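Local coordinates for protein putative solute-binding component of ABC transporter (Clostridium phytofermentans, PDB 4YS6) that probably binds sugars as the solute-binding component of an ABC transporter, here holding beta-D-glucopyranose, at residues K37-A42 against K60-A65; L96-I101 against T108-A113; D131-Y136 against Y322-G327; T294-S299 against Y332-V337; V305-I308 against E313-V316. All coordinates share one frame; numbering follows the deposited sequence.

Overall arrangement
Followed from the N terminus, contact 1 closes the first short loop, laying helix 50-64 on strand 38-43. In series with it, contact 2 does the same for strand 95-98 and helix 107-115. These two strands are neighbours in the seven-stranded mixed sheet. Contact 3 opens at 131-136 and closes only at 322-327, after the chain has passed through the second, four-stranded sheet. Contact 4 begins inside that long loop and ends beyond it, so the two cross, and their strands 135-139 and 331-339 lie side by side. Contact 5, at the far end of helix 294-309, is nested within both contact 3 and contact 4.

Contact 1: residues K37-A42 against K60-A65; sequences KLVGVA and KQLKDA
Val-39, Val-41 and Leu-62 carry no flat group, so nothing here lies over a ring face or at a ring edge, and the meeting is one of methyls alone. Leu-62 supplies a single branch, CD1, which serves both valines. It stands 3.9 Å from Val-39 CG1 and 3.8 Å from Val-41 CG2, bridging two residues that lie two apart on strand 38-43 and so face the same side. The approaches differ: Leu-62 and Val-39 run across one another at about a right angle, whereas Leu-62 and Val-41 meet end-on at their tips. The two valines share one rotamer yet offer different branches. In Val-39 the touching methyl CG1 is trans to the backbone N (chi1 177°); in Val-41 it is CG2, which lies opposite the carbonyl carbon. The backbones stay well apart, with 8.1 Å between Val-39 CA and Leu-62 CA, a gap that side chains span.

A flat group does appear on the outer side of the helix. There Asp-64 OD2 takes a salt bridge from Lys-60 NZ at 3.1 Å, one turn earlier, met nearly along the C-O bond direction.

The unit is beta-alpha-beta, with helix 50-64 leading from strand 38-43 to strand 68-73; Val-69 of that second strand touches both Val-41 and Leu-62. Since no hydrogen bond crosses between helix and strand, their hold on each other here is purely apolar, with charge kept to the exposed side of the helix and branched aliphatic carbon facing the sheet.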
# COMPACT_ATOMS: atom_id res chain seq x y z
N LYS A 37 -1.97 29.03 -9.70
CA LYS A 37 -1.06 27.89 -9.70
C LYS A 37 -1.11 27.14 -8.36
O LYS A 37 -0.12 26.56 -7.94
CB LYS A 37 0.38 28.35 -9.99
CG LYS A 37 0.65 28.66 -11.47
CD LYS A 37 0.71 27.38 -12.32
CE LYS A 37 1.00 27.66 -13.79
NZ LYS A 37 -0.12 28.38 -14.46
N LEU A 38 -2.27 27.14 -7.72
CA LEU A 38 -2.47 26.41 -6.48
C LEU A 38 -2.92 24.98 -6.73
O LEU A 38 -3.86 24.73 -7.48
CB LEU A 38 -3.51 27.12 -5.61
CG LEU A 38 -3.85 26.46 -4.27
CD1 LEU A 38 -2.63 26.33 -3.36
CD2 LEU A 38 -4.94 27.28 -3.58
N VAL A 39 -2.23 24.05 -6.09
CA VAL A 39 -2.52 22.63 -6.20
C VAL A 39 -2.86 22.08 -4.83
O VAL A 39 -2.13 22.33 -3.86
CB VAL A 39 -1.31 21.87 -6.78
CG1 VAL A 39 -1.56 20.36 -6.82
CG2 VAL A 39 -1.01 22.41 -8.14
N GLY A 40 -3.96 21.34 -4.74
CA GLY A 40 -4.35 20.74 -3.48
C GLY A 40 -3.83 19.32 -3.43
O GLY A 40 -3.87 18.59 -4.42
N VAL A 41 -3.33 18.93 -2.26
CA VAL A 41 -2.80 17.59 -2.07
C VAL A 41 -3.42 17.02 -0.82
O VAL A 41 -3.21 17.56 0.28
CB VAL A 41 -1.26 17.59 -1.94
CG1 VAL A 41 -0.73 16.15 -1.82
CG2 VAL A 41 -0.61 18.30 -3.14
N ALA A 42 -4.21 15.97 -0.99
CA ALA A 42 -4.96 15.38 0.10
C ALA A 42 -4.41 13.99 0.43
O ALA A 42 -4.48 13.08 -0.39
CB ALA A 42 -6.44 15.29 -0.25
N LYS A 60 7.35 19.45 -1.77
CA LYS A 60 8.66 19.92 -2.19
C LYS A 60 8.76 20.03 -3.70
O LYS A 60 9.22 21.04 -4.21
CB LYS A 60 9.76 18.99 -1.68
CG LYS A 60 11.15 19.35 -2.22
CD LYS A 60 12.20 18.35 -1.78
CE LYS A 60 13.58 18.76 -2.26
NZ LYS A 60 13.70 18.76 -3.75
N GLN A 61 8.33 18.98 -4.40
CA GLN A 61 8.52 18.93 -5.84
C GLN A 61 7.54 19.86 -6.55
O GLN A 61 7.91 20.46 -7.54
CB GLN A 61 8.38 17.49 -6.33
CG GLN A 61 9.49 16.61 -5.78
CD GLN A 61 9.51 15.24 -6.38
OE1 GLN A 61 9.32 15.08 -7.59
NE2 GLN A 61 9.78 14.23 -5.56
N LEU A 62 6.33 20.01 -6.03
CA LEU A 62 5.42 21.03 -6.60
C LEU A 62 5.97 22.44 -6.44
O LEU A 62 5.92 23.25 -7.37
CB LEU A 62 4.05 20.95 -5.94
CG LEU A 62 3.21 19.77 -6.42
CD1 LEU A 62 2.00 19.63 -5.54
CD2 LEU A 62 2.77 19.94 -7.89
N LYS A 63 6.51 22.76 -5.26
CA LYS A 63 7.05 24.10 -5.06
C LYS A 63 8.25 24.35 -5.95
O LYS A 63 8.41 25.44 -6.52
CB LYS A 63 7.39 24.32 -3.59
CG LYS A 63 6.16 24.37 -2.73
CD LYS A 63 6.47 24.68 -1.28
CE LYS A 63 5.19 24.82 -0.48
NZ LYS A 63 5.45 24.99 0.98
N ASP A 64 9.08 23.33 -6.13
CA ASP A 64 10.22 23.43 -7.04
C ASP A 64 9.79 23.68 -8.48
O ASP A 64 10.50 24.33 -9.25
CB ASP A 64 11.07 22.15 -7.00
CG ASP A 64 12.15 22.19 -5.92
OD1 ASP A 64 12.75 23.26 -5.71
OD2 ASP A 64 12.39 21.13 -5.31
N ALA A 65 8.63 23.14 -8.84
CA ALA A 65 8.07 23.29 -10.18
C ALA A 65 7.28 24.58 -10.34
O ALA A 65 6.76 24.87 -11.42
CB ALA A 65 7.20 22.09 -10.51

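Contact 2: residues L96-I101 against T108-A113; sequences LVIASI and TVLAQA
Leu-96 and Ala-113 mark the nearest approach of the two backbones, their CA atoms 8.4 Å apart, with strand 95-98 running past helix 107-115 at a distance only side chains can bridge. Two separate touches do so. Leu-96 sends its CD1 branch to the CB of Ala-113, 3.9 Å away, a long side chain on the strand meeting a short one on the helix. At the second touch both partners are large: Ile-98 CD1 meets Leu-110 CD2 at 3.6 Å, a snug methyl contact in which the side chains lie alongside, pointing opposite ways. The CB of Leu-110 does not itself aim at the strand. Its chi1 of -69° sets CG opposite the carbonyl carbon, and the end of the chain then comes nearer the sheet. All four residues are buried and no hydrogen bond crosses between the segments.

The contact belongs to the beta-alpha-beta unit that continues into strand 119-123, whose Val-120 also touches Leu-110. Helix 78-90 joins in through Ile-85, which packs on both Ile-98 and Val-109. Along its edges strand 95-98 is hydrogen-bonded to strands 38-43 and 119-123, placing it between them in the sheet.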
# COMPACT_ATOMS: atom_id res chain seq x y z
N LEU A 96 -6.42 18.86 -8.15
CA LEU A 96 -6.40 18.08 -6.92
C LEU A 96 -5.62 16.79 -7.10
O LEU A 96 -5.88 16.03 -8.03
CB LEU A 96 -7.81 17.75 -6.46
CG LEU A 96 -8.70 18.97 -6.20
CD1 LEU A 96 -10.17 18.54 -6.12
CD2 LEU A 96 -8.26 19.63 -4.90
N VAL A 97 -4.68 16.56 -6.19
CA VAL A 97 -3.97 15.30 -6.09
C VAL A 97 -4.48 14.62 -4.83
O VAL A 97 -4.27 15.14 -3.73
CB VAL A 97 -2.47 15.51 -6.00
CG1 VAL A 97 -1.77 14.17 -5.82
CG2 VAL A 97 -1.97 16.22 -7.25
N ILE A 98 -5.16 13.47 -4.98
CA ILE A 98 -5.87 12.88 -3.85
C ILE A 98 -5.49 11.45 -3.62
O ILE A 98 -5.65 10.60 -4.49
CB ILE A 98 -7.41 12.94 -4.05
CG1 ILE A 98 -7.86 14.39 -4.17
CG2 ILE A 98 -8.14 12.25 -2.91
CD1 ILE A 98 -9.25 14.54 -4.61
N ALA A 99 -5.01 11.18 -2.41
CA ALA A 99 -4.78 9.83 -1.92
C ALA A 99 -5.94 9.49 -0.97
O ALA A 99 -5.94 9.88 0.19
CB ALA A 99 -3.45 9.72 -1.23
N SER A 100 -6.95 8.81 -1.50
CA SER A 100 -8.21 8.63 -0.80
C SER A 100 -8.13 7.60 0.30
O SER A 100 -7.39 6.62 0.21
CB SER A 100 -9.30 8.24 -1.81
OG SER A 100 -9.00 7.02 -2.41
N ILE A 101 -8.90 7.82 1.37
CA ILE A 101 -9.02 6.84 2.44
C ILE A 101 -9.88 5.69 1.95
O ILE A 101 -9.46 4.53 1.99
CB ILE A 101 -9.62 7.46 3.69
CG1 ILE A 101 -8.70 8.57 4.22
CG2 ILE A 101 -9.79 6.41 4.79
CD1 ILE A 101 -9.37 9.47 5.18
N THR A 108 -19.35 12.86 -4.41
CA THR A 108 -20.02 14.14 -4.38
C THR A 108 -19.04 15.29 -4.55
O THR A 108 -19.27 16.18 -5.35
CB THR A 108 -20.80 14.31 -3.06
OG1 THR A 108 -21.78 13.27 -2.97
CG2 THR A 108 -21.50 15.64 -3.03
N VAL A 109 -17.95 15.27 -3.79
CA VAL A 109 -17.04 16.40 -3.84
C VAL A 109 -16.27 16.42 -5.14
O VAL A 109 -15.92 17.48 -5.65
CB VAL A 109 -16.08 16.40 -2.62
CG1 VAL A 109 -15.14 15.23 -2.65
CG2 VAL A 109 -15.32 17.72 -2.55
N LEU A 110 -15.98 15.25 -5.70
CA LEU A 110 -15.30 15.26 -6.99
C LEU A 110 -16.19 15.74 -8.15
O LEU A 110 -15.68 16.31 -9.13
CB LEU A 110 -14.72 13.89 -7.28
CG LEU A 110 -13.56 13.53 -6.34
CD1 LEU A 110 -12.84 12.33 -6.87
CD2 LEU A 110 -12.56 14.69 -6.12
N ALA A 111 -17.51 15.55 -8.05
CA ALA A 111 -18.44 16.12 -9.01
C ALA A 111 -18.31 17.65 -9.00
O ALA A 111 -18.37 18.28 -10.04
CB ALA A 111 -19.89 15.69 -8.71
N GLN A 112 -18.16 18.22 -7.81
CA GLN A 112 -17.96 19.67 -7.66
C GLN A 112 -16.69 20.13 -8.38
O GLN A 112 -16.66 21.15 -9.08
CB GLN A 112 -17.89 20.03 -6.16
CG GLN A 112 -17.71 21.49 -5.88
CD GLN A 112 -17.63 21.77 -4.39
OE1 GLN A 112 -17.92 20.90 -3.56
NE2 GLN A 112 -17.24 22.99 -4.05
N ALA A 113 -15.63 19.35 -8.25
CA ALA A 113 -14.37 19.69 -8.91
C ALA A 113 -14.53 19.62 -10.42
O ALA A 113 -14.10 20.52 -11.14
CB ALA A 113 -13.28 18.76 -8.45

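Contact 3: residues D131-Y136 against Y322-G327; sequences DAVSYY and YDNGNG
Tyr-136 and Tyr-322 form a T-shaped pair: the edge of Tyr-136 is directed at the face of Tyr-322, with ring planes at 79° and centroids 4.9 Å apart. One atom makes the point of entry. Tyr-136 CE2 hangs over the centre of the Tyr-322 ring, 3.6 Å from its CG, carried there by a chi1 of 179° that swings the ring opposite the backbone N. Each hydroxyl is held by something else, which probably limits how far the rings can shift: Tyr-136 OH is hydrogen-bonded to the backbone O of Asp-124, and Tyr-322 OH to Asn-141 ND2. The ring of Tyr-322 also stacks with Phe-181.

Farther along, the side chains of Val-133 and Asn-324 run antiparallel, CG2 of the valine lying 4.0 Å from ND2 of the amide. That ND2 is engaged by the backbone O atoms of Ile-127 and Ser-130, while the other end of the amide organises its own loop. Gly-327 N sits nearly in line with the C=O bond of Asn-324 (C=O...N angle 167°), though its N-H is bent off that line; Asn-326 N, 2.9 Å from the same OD1, stands above the carbonyl plane. At the exposed end, Asn-326 ND2 rests 3.6 Å from Asp-131 CB, a contact of an amide with a methylene.

Asp-323 OD1, accepting from Gly-325 N at 2.8 Å, and Asn-324 OD1, accepting from Asn-326 N, make two overlapping Asx turns that shape the loop. Tyr-136 belongs to the second shell of the sugar site, since Asp-124 lines the glucose pocket; Tyr-322 packs against it through the T-shaped pair.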
# COMPACT_ATOMS: atom_id res chain seq x y z
N ASP A 131 -16.67 9.68 -12.55
CA ASP A 131 -16.19 10.09 -13.87
C ASP A 131 -15.32 11.35 -13.82
O ASP A 131 -15.01 11.94 -14.86
CB ASP A 131 -17.38 10.32 -14.81
CG ASP A 131 -18.35 11.39 -14.32
OD1 ASP A 131 -17.98 12.17 -13.42
OD2 ASP A 131 -19.49 11.44 -14.85
N ALA A 132 -14.90 11.74 -12.62
CA ALA A 132 -14.13 12.96 -12.43
C ALA A 132 -12.62 12.71 -12.35
O ALA A 132 -11.86 13.68 -12.18
CB ALA A 132 -14.59 13.67 -11.15
N VAL A 133 -12.19 11.45 -12.45
CA VAL A 133 -10.78 11.10 -12.25
C VAL A 133 -10.06 11.18 -13.60
O VAL A 133 -10.45 10.50 -14.56
CB VAL A 133 -10.63 9.69 -11.66
CG1 VAL A 133 -9.14 9.37 -11.41
CG2 VAL A 133 -11.43 9.56 -10.34
N SER A 134 -9.03 12.02 -13.67
CA SER A 134 -8.32 12.29 -14.91
C SER A 134 -7.22 11.26 -15.16
O SER A 134 -7.10 10.69 -16.27
CB SER A 134 -7.68 13.70 -14.88
OG SER A 134 -8.65 14.70 -14.53
N TYR A 135 -6.41 11.06 -14.13
CA TYR A 135 -5.22 10.22 -14.16
C TYR A 135 -5.02 9.51 -12.85
O TYR A 135 -5.56 9.91 -11.81
CB TYR A 135 -3.95 11.02 -14.49
CG TYR A 135 -4.00 11.67 -15.86
CD1 TYR A 135 -3.70 10.95 -17.01
CD2 TYR A 135 -4.38 12.99 -15.99
CE1 TYR A 135 -3.81 11.55 -18.25
CE2 TYR A 135 -4.47 13.59 -17.22
CZ TYR A 135 -4.19 12.87 -18.34
OH TYR A 135 -4.28 13.49 -19.55
N TYR A 136 -4.21 8.45 -12.90
CA TYR A 136 -3.87 7.62 -11.75
C TYR A 136 -2.36 7.39 -11.78
O TYR A 136 -1.81 6.98 -12.81
CB TYR A 136 -4.63 6.30 -11.82
CG TYR A 136 -4.39 5.29 -10.72
CD1 TYR A 136 -4.24 5.68 -9.41
CD2 TYR A 136 -4.34 3.93 -11.02
CE1 TYR A 136 -4.06 4.73 -8.40
CE2 TYR A 136 -4.16 2.99 -10.05
CZ TYR A 136 -4.02 3.37 -8.75
OH TYR A 136 -3.85 2.38 -7.80
N TYR A 322 -6.42 -0.65 -14.86
CA TYR A 322 -7.20 -0.04 -13.78
C TYR A 322 -8.50 0.56 -14.29
O TYR A 322 -8.52 1.63 -14.89
CB TYR A 322 -6.36 1.00 -13.06
CG TYR A 322 -5.30 0.35 -12.20
CD1 TYR A 322 -5.63 -0.22 -10.97
CD2 TYR A 322 -3.98 0.26 -12.62
CE1 TYR A 322 -4.67 -0.82 -10.18
CE2 TYR A 322 -3.02 -0.35 -11.82
CZ TYR A 322 -3.37 -0.89 -10.62
OH TYR A 322 -2.40 -1.49 -9.85
N ASP A 323 -9.57 -0.18 -14.06
CA ASP A 323 -10.94 0.27 -14.33
C ASP A 323 -11.51 0.73 -13.01
O ASP A 323 -11.53 -0.05 -12.04
CB ASP A 323 -11.75 -0.87 -14.93
CG ASP A 323 -13.15 -0.45 -15.36
OD1 ASP A 323 -13.80 0.36 -14.67
OD2 ASP A 323 -13.61 -0.96 -16.41
N ASN A 324 -11.93 1.98 -12.90
CA ASN A 324 -12.38 2.47 -11.60
C ASN A 324 -13.88 2.28 -11.38
O ASN A 324 -14.43 2.79 -10.41
CB ASN A 324 -11.99 3.94 -11.42
CG ASN A 324 -12.98 4.91 -12.04
OD1 ASN A 324 -13.63 4.62 -13.07
ND2 ASN A 324 -13.07 6.09 -11.44
N GLY A 325 -14.53 1.55 -12.26
CA GLY A 325 -15.97 1.35 -12.16
C GLY A 325 -16.73 2.20 -13.17
O GLY A 325 -17.79 1.80 -13.65
N ASN A 326 -16.20 3.37 -13.49
CA ASN A 326 -16.75 4.16 -14.58
C ASN A 326 -16.00 3.88 -15.89
O ASN A 326 -16.53 4.03 -16.97
CB ASN A 326 -16.68 5.64 -14.23
CG ASN A 326 -17.10 6.54 -15.37
OD1 ASN A 326 -18.29 6.68 -15.69
ND2 ASN A 326 -16.13 7.16 -15.99
N GLY A 327 -14.76 3.44 -15.79
CA GLY A 327 -14.04 3.07 -16.99
C GLY A 327 -12.55 3.03 -16.74
O GLY A 327 -12.11 3.24 -15.62

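Contact 4: residues T294-S299 against Y332-V337; sequences TRTLAS and YLCEPV
Thr-296 and Leu-297 are the residues of helix 294-309 that meet Cys-334, and the chain arrives at them through a first turn occupied elsewhere: Thr-294 hydrogen-bonds through OG1 to Tyr-353 OH, and Arg-295 forms a salt bridge with Asp-293 and gives NH1 to the backbone O of Ser-351. Thr-296, the exposed member of the contact, points its CB toward the strand and sets its methyl CG2 4.2 Å from Cys-334 SG.

Leu-297 follows, and here the backbones come closest, with 6.8 Å between its CA and that of Cys-334. The sulfur approaches both ends of the leucine: SG lies 4.2 Å from Leu-297 CA and 4.3 Å from CD1. It can do so because chi1 of Cys-334, -55°, places SG opposite the carbonyl carbon and beside the backbone N, over the helix surface. The threonine and leucine methyls reach the sulfur from well-separated directions, with Leu-297 CA between them. These are loose van der Waals distances, and no hydrogen bond passes between the segments.

The arrangement is a helix laid across a sheet, in the lobe of the periplasmic binding protein fold that begins the chain. Strand 331-339 runs there parallel to 135-139 and antiparallel to 289-291. Leu-297 also touches Ala-137 and Phe-139 of strand 135-139, and Asp-124 of the glucose pocket.

Ala-298 and Ser-299, the next two residues, both pack on Gln-61 of helix 50-64, the former with its CB directed away from the strand.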
# COMPACT_ATOMS: atom_id res chain seq x y z
N THR A 294 8.73 6.76 -2.82
CA THR A 294 7.70 7.79 -2.93
C THR A 294 8.19 9.05 -3.64
O THR A 294 7.39 9.83 -4.15
CB THR A 294 7.12 8.21 -1.55
OG1 THR A 294 8.14 8.76 -0.70
CG2 THR A 294 6.50 7.03 -0.87
N ARG A 295 9.51 9.27 -3.68
CA ARG A 295 10.04 10.44 -4.36
C ARG A 295 9.80 10.31 -5.86
O ARG A 295 9.55 11.31 -6.56
CB ARG A 295 11.53 10.59 -4.08
CG ARG A 295 11.88 10.72 -2.64
CD ARG A 295 13.38 10.68 -2.49
NE ARG A 295 13.89 9.35 -2.85
CZ ARG A 295 15.15 8.98 -2.70
NH1 ARG A 295 16.04 9.83 -2.22
NH2 ARG A 295 15.52 7.76 -3.04
N THR A 296 9.91 9.08 -6.35
CA THR A 296 9.70 8.78 -7.76
C THR A 296 8.25 8.94 -8.15
O THR A 296 7.93 9.49 -9.20
CB THR A 296 10.14 7.34 -8.09
OG1 THR A 296 11.52 7.20 -7.74
CG2 THR A 296 9.95 7.03 -9.57
N LEU A 297 7.37 8.42 -7.30
CA LEU A 297 5.94 8.57 -7.53
C LEU A 297 5.58 10.05 -7.57
O LEU A 297 4.88 10.50 -8.49
CB LEU A 297 5.13 7.84 -6.46
CG LEU A 297 3.61 7.91 -6.58
CD1 LEU A 297 3.16 7.44 -7.93
CD2 LEU A 297 2.97 7.05 -5.48
N ALA A 298 6.06 10.82 -6.60
CA ALA A 298 5.80 12.25 -6.56
C ALA A 298 6.31 12.93 -7.82
O ALA A 298 5.63 13.79 -8.38
CB ALA A 298 6.39 12.90 -5.33
N SER A 299 7.49 12.53 -8.29
CA SER A 299 8.06 13.11 -9.50
C SER A 299 7.15 12.87 -10.71
O SER A 299 6.94 13.77 -11.53
CB SER A 299 9.45 12.52 -9.77
OG SER A 299 9.96 13.06 -10.98
N TYR A 332 -0.02 5.74 -14.67
CA TYR A 332 1.42 5.52 -14.69
C TYR A 332 1.75 4.62 -13.53
O TYR A 332 1.47 4.96 -12.39
CB TYR A 332 2.23 6.81 -14.60
CG TYR A 332 3.67 6.55 -14.93
CD1 TYR A 332 4.54 6.04 -13.98
CD2 TYR A 332 4.14 6.76 -16.21
CE1 TYR A 332 5.87 5.77 -14.30
CE2 TYR A 332 5.47 6.49 -16.54
CZ TYR A 332 6.31 5.99 -15.57
OH TYR A 332 7.62 5.73 -15.89
N LEU A 333 2.33 3.47 -13.85
CA LEU A 333 2.73 2.47 -12.86
C LEU A 333 4.25 2.47 -12.70
O LEU A 333 4.97 2.14 -13.64
CB LEU A 333 2.27 1.09 -13.29
CG LEU A 333 0.83 0.65 -13.00
CD1 LEU A 333 -0.19 1.69 -13.34
CD2 LEU A 333 0.52 -0.67 -13.72
N CYS A 334 4.71 2.88 -11.52
CA CYS A 334 6.13 2.80 -11.18
C CYS A 334 6.49 1.38 -10.72
O CYS A 334 5.64 0.61 -10.26
CB CYS A 334 6.49 3.79 -10.09
SG CYS A 334 6.08 5.56 -10.39
N GLU A 335 7.77 1.05 -10.79
CA GLU A 335 8.23 -0.31 -10.48
C GLU A 335 8.58 -0.49 -8.99
O GLU A 335 9.35 0.29 -8.42
CB GLU A 335 9.46 -0.65 -11.33
CG GLU A 335 9.82 -2.13 -11.30
CD GLU A 335 10.98 -2.46 -12.21
OE1 GLU A 335 12.05 -1.83 -12.08
OE2 GLU A 335 10.82 -3.36 -13.07
N PRO A 336 7.95 -1.48 -8.33
CA PRO A 336 8.29 -1.78 -6.94
C PRO A 336 9.52 -2.68 -6.91
O PRO A 336 9.77 -3.40 -7.89
CB PRO A 336 7.04 -2.49 -6.42
CG PRO A 336 6.51 -3.20 -7.62
CD PRO A 336 6.86 -2.34 -8.81
N VAL A 337 10.30 -2.61 -5.83
CA VAL A 337 11.59 -3.31 -5.78
C VAL A 337 11.65 -4.21 -4.56
O VAL A 337 11.36 -3.78 -3.45
CB VAL A 337 12.77 -2.30 -5.74
CG1 VAL A 337 14.10 -3.02 -5.65
CG2 VAL A 337 12.73 -1.41 -6.98

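Contact 5: residues V305-I308 against E313-V316; sequences VDAI and EAPV. With NA (sodium ion), chain E; NA (sodium ion), chain H.
Ala-307 and Ala-314 form the tight part of this contact, where a helix and the chain that doubles back from it come within 5.0 Å, CA to CA. The methyl of Ala-307 does the touching. Its CB presses on the backbone rather than on a side chain, 3.4 Å from Ala-314 N and 3.5 Å from Glu-313 C. Its methyl-to-methyl distance, 4.0 Å from CB to CB of Ala-314, is more relaxed. With nothing larger than a methyl on either residue, the returning chain can lie directly on the last turns of helix 294-309.

The outer side is looser and wetter. Glu-313 turns its exposed side chain away from the helix, and one sodium ion sits by the turn, bound by Ala-307 O at 2.4 Å, by Gly-312 O and by a water. Two residues on from Ala-314 a second sodium ion is coordinated by Val-316 O, also at 2.4 Å, and by three waters. One of these waters accepts a hydrogen bond from Val-316 N at 3.1 Å.

Apolar packing and cation binding thus share one residue. The carbonyl oxygen of Ala-307 lies near the C-terminal end of its helix, where the partial negative charge probably favours a cation, and with Gly-312 O as its other protein ligand the ion links the two ends of the turn.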
# COMPACT_ATOMS: atom_id res chain seq x y z
N VAL A 305 0.97 17.01 -13.43
CA VAL A 305 0.48 18.34 -13.09
C VAL A 305 0.98 19.37 -14.11
O VAL A 305 0.21 20.21 -14.62
CB VAL A 305 0.92 18.72 -11.68
CG1 VAL A 305 0.55 20.16 -11.37
CG2 VAL A 305 0.26 17.78 -10.69
N ASP A 306 2.27 19.29 -14.42
CA ASP A 306 2.84 20.18 -15.43
C ASP A 306 2.15 20.01 -16.79
O ASP A 306 1.89 20.99 -17.50
CB ASP A 306 4.33 19.91 -15.60
CG ASP A 306 5.20 20.60 -14.57
OD1 ASP A 306 4.73 21.53 -13.86
OD2 ASP A 306 6.38 20.22 -14.48
N ALA A 307 1.91 18.77 -17.18
CA ALA A 307 1.30 18.49 -18.47
C ALA A 307 -0.08 19.13 -18.53
O ALA A 307 -0.45 19.77 -19.52
CB ALA A 307 1.21 17.00 -18.71
N ILE A 308 -0.82 19.00 -17.43
CA ILE A 308 -2.18 19.52 -17.35
C ILE A 308 -2.21 21.05 -17.26
O ILE A 308 -3.00 21.71 -17.94
CB ILE A 308 -2.91 18.91 -16.14
CG1 ILE A 308 -3.12 17.41 -16.35
CG2 ILE A 308 -4.22 19.61 -15.89
CD1 ILE A 308 -3.43 16.65 -15.08
N GLU A 313 1.82 16.16 -22.75
CA GLU A 313 1.28 14.84 -22.52
C GLU A 313 1.57 14.40 -21.10
O GLU A 313 2.73 14.34 -20.70
CB GLU A 313 1.92 13.86 -23.52
CG GLU A 313 1.49 12.42 -23.39
CD GLU A 313 0.17 12.15 -24.07
OE1 GLU A 313 -0.59 13.10 -24.34
OE2 GLU A 313 -0.10 10.95 -24.31
N ALA A 314 0.53 14.07 -20.36
CA ALA A 314 0.72 13.54 -19.01
C ALA A 314 1.30 12.14 -19.14
O ALA A 314 0.75 11.33 -19.87
CB ALA A 314 -0.59 13.51 -18.24
N PRO A 315 2.41 11.85 -18.44
CA PRO A 315 3.00 10.53 -18.68
C PRO A 315 2.11 9.39 -18.18
O PRO A 315 1.70 9.39 -17.04
CB PRO A 315 4.30 10.57 -17.88
CG PRO A 315 4.58 12.03 -17.64
CD PRO A 315 3.25 12.69 -17.57
N VAL A 316 1.84 8.44 -19.06
CA VAL A 316 1.11 7.24 -18.70
C VAL A 316 1.80 6.05 -19.35
O VAL A 316 2.42 6.17 -20.43
CB VAL A 316 -0.38 7.32 -19.11
CG1 VAL A 316 -1.02 8.56 -18.50
CG2 VAL A 316 -0.56 7.35 -20.57
NA NA E . -1.69 18.67 -21.23
NA NA H . 3.65 7.25 -22.13
O HOH W 1 2.53 9.21 -21.98
O HOH W 2 -2.59 16.78 -20.23
O HOH W 3 5.39 5.15 -21.90
O HOH W 4 5.32 7.93 -20.71